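Local coordinates for protein chemotactic transducer PctC (Pseudomonas aeruginosa, PDB 5LTV) that binds gamma-amino-butanoic acid through its Cache-type ligand-binding domain and, as a chemotactic transducer, probably relays this signal to the chemotaxis machinery, at residues W123-T136 against A150-V164. Numbering follows the deposited sequence.
Sequences WYKDALAADRLIVT and AMSLPVRHAGQLLGV. With ABU (gamma-amino-butanoic acid), chain H.
Ile134 and Ser152 form an antiparallel hydrogen-bonded pair, with Ile134 N to Ser152 O at 2.9 Å and a reciprocal bond from Ser152 N to Ile134 O; Val135 and Met151 follow as a non-hydrogen-bonded pair. At the next position Thr136 N donates to Ala150 O, while Thr136 OG1 accepts a nearly straight bond from Ala150 N at 3.1 Å, a side-chain oxygen replacing a backbone carbonyl. Strand 134-140 is thereby fixed at the sheet edge, and helix 123-130 crosses strand 150-157 at -60° with axes 6.8 Å apart.

Val164 is the apolar centre beneath the helix. Its CG2 sits over one face of the Tyr124 ring, 3.8 Å from the centroid and 17° off the normal, a CH-pi contact; its CG1 meets Trp123 CZ3 at the indole edge and Ala127 CB. Leu128 CD2 packs on Pro154 CB and meets Leu161 CD2 tip to tip. Ser152 OG, held between its own backbone N and carbonyl carbon, donates to Trp123 O at 2.8 Å, tying the sheet to the helix. Beyond the helix, one of two Arg156 conformers reaches Asp131 end-on, a bridge less certain for that: NH1, at 2.7 Å, uses the syn lone pair of OD1, whereas NH2 meets the same oxygen from above the carboxylate plane, the carboxylate and guanidinium planes being 88° apart.

This helix-on-sheet packing belongs to the ligand-binding Cache module. Trp123, also edge-to-face with Tyr95, directs NE1 almost straight to OXT of gamma-amino-butanoic acid (2.9 Å), which Tyr116, Arg121, Asp168 and Ala142 also hydrogen-bond; Val164 at the indole edge and Ser152 at the backbone O are consistent with a second shell positioning the indole.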
loop_
_atom_site.group_PDB
_atom_site.type_symbol
_atom_site.label_atom_id
_atom_site.label_comp_id
_atom_site.label_asym_id
_atom_site.label_seq_id
_atom_site.Cartn_x
_atom_site.Cartn_y
_atom_site.Cartn_z
ATOM N N TRP A 123 -3.538 -4.518 9.467
ATOM C CA TRP A 123 -3.235 -3.110 9.215
ATOM C C TRP A 123 -3.361 -2.306 10.493
ATOM O O TRP A 123 -2.726 -1.254 10.640
ATOM C CB TRP A 123 -4.153 -2.531 8.132
ATOM C CG TRP A 123 -5.643 -2.582 8.469
ATOM C CD1 TRP A 123 -6.521 -3.508 8.033
ATOM C CD2 TRP A 123 -6.397 -1.658 9.285
ATOM N NE1 TRP A 123 -7.799 -3.229 8.510
ATOM C CE2 TRP A 123 -7.748 -2.108 9.290
ATOM C CE3 TRP A 123 -6.069 -0.499 10.004
ATOM C CZ2 TRP A 123 -8.763 -1.442 9.982
ATOM C CZ3 TRP A 123 -7.079 0.179 10.680
ATOM C CH2 TRP A 123 -8.417 -0.301 10.670
ATOM N N TYR A 124 -4.161 -2.806 11.430
ATOM C CA TYR A 124 -4.319 -2.167 12.728
ATOM C C TYR A 124 -3.149 -2.525 13.650
ATOM O O TYR A 124 -2.384 -1.648 14.090
ATOM C CB TYR A 124 -5.678 -2.581 13.316
ATOM C CG TYR A 124 -5.995 -1.883 14.603
ATOM C CD1 TYR A 124 -6.874 -0.808 14.616
ATOM C CD2 TYR A 124 -5.437 -2.294 15.830
ATOM C CE1 TYR A 124 -7.138 -0.115 15.839
ATOM C CE2 TYR A 124 -5.717 -1.637 17.005
ATOM C CZ TYR A 124 -6.553 -0.557 17.030
ATOM O OH TYR A 124 -6.829 0.095 18.219
ATOM N N LYS A 125 -2.980 -3.826 13.912
ATOM C CA LYS A 125 -1.960 -4.279 14.845
ATOM C C LYS A 125 -0.555 -3.884 14.388
ATOM O O LYS A 125 0.292 -3.543 15.221
ATOM C CB LYS A 125 -2.066 -5.794 15.034
ATOM C CG LYS A 125 -3.338 -6.233 15.676
ATOM C CD LYS A 125 -3.344 -7.734 15.967
ATOM C CE LYS A 125 -3.413 -8.541 14.668
ATOM N NZ LYS A 125 -3.499 -10.027 14.846
ATOM N N ASP A 126 -0.282 -3.896 13.080
ATOM C CA ASP A 126 1.051 -3.462 12.619
ATOM C C ASP A 126 1.254 -1.948 12.757
ATOM O O ASP A 126 2.368 -1.502 13.053
ATOM C CB ASP A 126 1.307 -3.911 11.177
ATOM C CG ASP A 126 1.296 -5.445 11.035
ATOM O OD1 ASP A 126 1.241 -6.122 12.080
ATOM O OD2 ASP A 126 1.315 -5.968 9.900
ATOM N N ALA A 127 0.212 -1.132 12.560
ATOM C CA ALA A 127 0.396 0.293 12.836
ATOM C C ALA A 127 0.788 0.533 14.301
ATOM O O ALA A 127 1.654 1.375 14.599
ATOM C CB ALA A 127 -0.881 1.077 12.496
ATOM N N LEU A 128 0.137 -0.182 15.230
ATOM C CA LEU A 128 0.430 0.029 16.637
ATOM C C LEU A 128 1.819 -0.485 16.984
ATOM O O LEU A 128 2.553 0.170 17.730
ATOM C CB LEU A 128 -0.626 -0.635 17.517
ATOM C CG LEU A 128 -2.003 0.040 17.583
ATOM C CD1 LEU A 128 -2.838 -0.569 18.687
ATOM C CD2 LEU A 128 -1.882 1.552 17.768
ATOM N N ALA A 129 2.207 -1.637 16.424
ATOM C CA ALA A 129 3.521 -2.196 16.727
ATOM C C ALA A 129 4.636 -1.288 16.211
ATOM O O ALA A 129 5.621 -1.039 16.914
ATOM C CB ALA A 129 3.656 -3.606 16.141
ATOM N N ALA A 130 4.482 -0.741 15.008
ATOM C CA ALA A 130 5.501 0.153 14.482
ATOM C C ALA A 130 5.431 1.565 15.051
ATOM O O ALA A 130 6.416 2.287 14.950
ATOM C CB ALA A 130 5.404 0.207 12.962
ATOM N N ASP A 131 4.309 1.957 15.657
ATOM C CA ASP A 131 4.013 3.336 16.141
ATOM C C ASP A 131 4.349 4.422 15.117
ATOM O O ASP A 131 4.876 5.478 15.458
ATOM C CB ASP A 131 4.697 3.656 17.477
ATOM C CG ASP A 131 4.049 4.900 18.188
ATOM O OD1 ASP A 131 2.800 4.985 18.211
ATOM O OD2 ASP A 131 4.772 5.798 18.696
ATOM N N ARG A 132 3.981 4.193 13.862
ATOM C CA ARG A 132 4.294 5.119 12.781
ATOM C C ARG A 132 3.582 4.605 11.533
ATOM O O ARG A 132 3.061 3.482 11.512
ATOM C CB ARG A 132 5.818 5.248 12.549
ATOM C CG ARG A 132 6.449 3.987 11.976
ATOM C CD ARG A 132 7.979 3.937 12.120
ATOM N NE ARG A 132 8.457 2.551 12.061
ATOM C CZ ARG A 132 9.439 2.139 11.272
ATOM N NH1 ARG A 132 10.034 3.023 10.497
ATOM N NH2 ARG A 132 9.824 0.859 11.251
ATOM N N LEU A 133 3.560 5.449 10.497
ATOM C CA LEU A 133 2.980 5.055 9.219
ATOM C C LEU A 133 3.668 3.786 8.716
ATOM O O LEU A 133 4.897 3.693 8.690
ATOM C CB LEU A 133 3.120 6.187 8.202
ATOM C CG LEU A 133 2.416 5.896 6.860
ATOM C CD1 LEU A 133 0.949 6.146 6.999
ATOM C CD2 LEU A 133 2.978 6.711 5.695
ATOM N N ILE A 134 2.873 2.800 8.340
ATOM C CA ILE A 134 3.373 1.647 7.607
ATOM C C ILE A 134 2.640 1.581 6.280
ATOM O O ILE A 134 1.564 2.163 6.105
ATOM C CB ILE A 134 3.162 0.328 8.353
ATOM C CG1 ILE A 134 1.659 0.056 8.429
ATOM C CG2 ILE A 134 3.897 0.334 9.693
ATOM C CD1 ILE A 134 1.267 -1.401 8.700
ATOM N N VAL A 135 3.235 0.856 5.338
ATOM C CA VAL A 135 2.561 0.453 4.120
ATOM C C VAL A 135 2.573 -1.065 4.131
ATOM O O VAL A 135 3.612 -1.681 4.396
ATOM C CB VAL A 135 3.209 1.044 2.854
ATOM C CG1 VAL A 135 4.626 0.591 2.702
ATOM C CG2 VAL A 135 2.405 0.677 1.618
ATOM N N THR A 136 1.401 -1.656 3.984
ATOM C CA THR A 136 1.231 -3.089 4.102
ATOM C C THR A 136 1.506 -3.766 2.763
ATOM O O THR A 136 1.446 -3.150 1.688
ATOM C CB THR A 136 -0.202 -3.419 4.549
ATOM O OG1 THR A 136 -1.045 -3.306 3.402
ATOM C CG2 THR A 136 -0.697 -2.467 5.652
ATOM N N ALA A 150 -2.911 -1.121 2.255
ATOM C CA ALA A 150 -3.300 0.006 3.083
ATOM C C ALA A 150 -2.065 0.759 3.561
ATOM O O ALA A 150 -0.969 0.210 3.655
ATOM C CB ALA A 150 -4.137 -0.452 4.281
ATOM N N MET A 151 -2.266 2.027 3.866
ATOM C CA MET A 151 -1.324 2.831 4.612
ATOM C C MET A 151 -1.994 3.215 5.910
ATOM O O MET A 151 -3.115 3.734 5.887
ATOM C CB MET A 151 -0.962 4.060 3.812
ATOM C CG MET A 151 -0.069 3.754 2.668
ATOM S SD MET A 151 -0.182 5.072 1.425
ATOM C CE MET A 151 0.973 4.449 0.160
ATOM N N SER A 152 -1.340 2.938 7.045
ATOM C CA SER A 152 -2.007 3.089 8.346
ATOM C C SER A 152 -1.035 3.625 9.396
ATOM O O SER A 152 0.188 3.449 9.291
ATOM C CB SER A 152 -2.627 1.754 8.851
ATOM O OG SER A 152 -1.632 0.717 9.035
ATOM N N LEU A 153 -1.592 4.304 10.401
ATOM C CA LEU A 153 -0.767 4.842 11.468
ATOM C C LEU A 153 -1.627 5.128 12.693
ATOM O O LEU A 153 -2.809 5.465 12.557
ATOM C CB LEU A 153 -0.014 6.112 11.029
ATOM C CG LEU A 153 -0.551 7.333 10.264
ATOM C CD1 LEU A 153 -2.057 7.451 10.145
ATOM C CD2 LEU A 153 0.042 8.599 10.878
ATOM N N PRO A 154 -1.049 5.033 13.899
ATOM C CA PRO A 154 -1.805 5.356 15.115
ATOM C C PRO A 154 -2.212 6.811 15.132
ATOM O O PRO A 154 -1.546 7.669 14.557
ATOM C CB PRO A 154 -0.818 5.049 16.245
ATOM C CG PRO A 154 0.274 4.161 15.550
ATOM C CD PRO A 154 0.371 4.742 14.183
ATOM N N VAL A 155 -3.351 7.071 15.770
ATOM C CA VAL A 155 -3.881 8.413 16.045
ATOM C C VAL A 155 -4.039 8.558 17.554
ATOM O O VAL A 155 -4.765 7.776 18.188
ATOM C CB VAL A 155 -5.242 8.635 15.353
ATOM C CG1 VAL A 155 -5.743 10.094 15.560
ATOM C CG2 VAL A 155 -5.150 8.275 13.873
ATOM N N ARG A 156 -3.351 9.531 18.133
ATOM C CA ARG A 156 -3.506 9.866 19.540
ATOM C C ARG A 156 -4.214 11.214 19.648
ATOM O O ARG A 156 -4.122 12.055 18.750
ATOM C CB ARG A 156 -2.146 9.908 20.275
ATOM C CG ARG A 156 -1.489 8.524 20.540
ATOM C CD ARG A 156 -0.052 8.657 21.091
ATOM N NE ARG A 156 0.620 7.361 21.333
ATOM C CZ ARG A 156 1.285 6.659 20.411
ATOM N NH1 ARG A 156 1.391 7.103 19.163
ATOM N NH2 ARG A 156 1.844 5.506 20.738
ATOM N N HIS A 157 -4.963 11.399 20.734
ATOM C CA HIS A 157 -5.558 12.687 21.046
ATOM C C HIS A 157 -5.120 13.060 22.452
ATOM O O HIS A 157 -5.299 12.272 23.387
ATOM C CB HIS A 157 -7.080 12.662 20.919
ATOM C CG HIS A 157 -7.724 13.939 21.351
ATOM N ND1 HIS A 157 -7.435 15.154 20.763
ATOM C CD2 HIS A 157 -8.595 14.201 22.353
ATOM C CE1 HIS A 157 -8.132 16.103 21.362
ATOM N NE2 HIS A 157 -8.839 15.551 22.331
ATOM N N ALA A 158 -4.478 14.224 22.589
ATOM C CA ALA A 158 -3.906 14.643 23.874
ATOM C C ALA A 158 -3.046 13.535 24.499
ATOM O O ALA A 158 -3.035 13.351 25.727
ATOM C CB ALA A 158 -5.012 15.075 24.850
ATOM N N GLY A 159 -2.347 12.760 23.649
ATOM C CA GLY A 159 -1.426 11.741 24.138
ATOM C C GLY A 159 -2.024 10.364 24.408
ATOM O O GLY A 159 -1.273 9.440 24.704
ATOM N N GLN A 160 -3.336 10.213 24.305
ATOM C CA GLN A 160 -4.060 8.958 24.504
ATOM C C GLN A 160 -4.530 8.373 23.158
ATOM O O GLN A 160 -5.040 9.097 22.290
ATOM C CB GLN A 160 -5.274 9.204 25.419
ATOM C CG GLN A 160 -4.891 9.755 26.803
ATOM C CD GLN A 160 -4.076 8.724 27.581
ATOM O OE1 GLN A 160 -2.934 8.984 27.930
ATOM N NE2 GLN A 160 -4.653 7.562 27.821
ATOM N N LEU A 161 -4.356 7.055 22.996
ATOM C CA LEU A 161 -4.679 6.384 21.742
ATOM C C LEU A 161 -6.157 6.519 21.373
ATOM O O LEU A 161 -7.049 6.167 22.150
ATOM C CB LEU A 161 -4.290 4.912 21.819
ATOM C CG LEU A 161 -4.373 4.170 20.485
ATOM C CD1 LEU A 161 -3.364 4.756 19.515
ATOM C CD2 LEU A 161 -4.068 2.703 20.776
ATOM N N LEU A 162 -6.411 7.092 20.191
ATOM C CA LEU A 162 -7.740 7.087 19.607
ATOM C C LEU A 162 -7.968 5.790 18.822
ATOM O O LEU A 162 -8.990 5.114 18.988
ATOM C CB LEU A 162 -7.910 8.328 18.716
ATOM C CG LEU A 162 -9.227 8.320 17.935
ATOM C CD1 LEU A 162 -10.464 8.333 18.880
ATOM C CD2 LEU A 162 -9.269 9.476 16.931
ATOM N N GLY A 163 -7.025 5.430 17.976
ATOM C CA GLY A 163 -7.109 4.174 17.254
ATOM C C GLY A 163 -6.059 4.162 16.172
ATOM O O GLY A 163 -4.978 4.736 16.338
ATOM N N VAL A 164 -6.415 3.534 15.047
ATOM C CA VAL A 164 -5.564 3.513 13.865
ATOM C C VAL A 164 -6.333 4.074 12.676
ATOM O O VAL A 164 -7.434 3.610 12.362
ATOM C CB VAL A 164 -5.046 2.102 13.576
ATOM C CG1 VAL A 164 -4.379 2.047 12.206
ATOM C CG2 VAL A 164 -4.090 1.697 14.682
HETATM N N ABU H . -11.740 -0.977 3.495
HETATM C CD ABU H . -11.292 -2.340 3.893
HETATM C CB ABU H . -11.504 -2.614 5.358
HETATM C CG ABU H . -10.257 -3.114 6.066
HETATM C C ABU H . -10.063 -4.591 6.364
HETATM O O ABU H . -9.965 -5.388 5.396
HETATM O OXT ABU H . -9.935 -4.937 7.572
#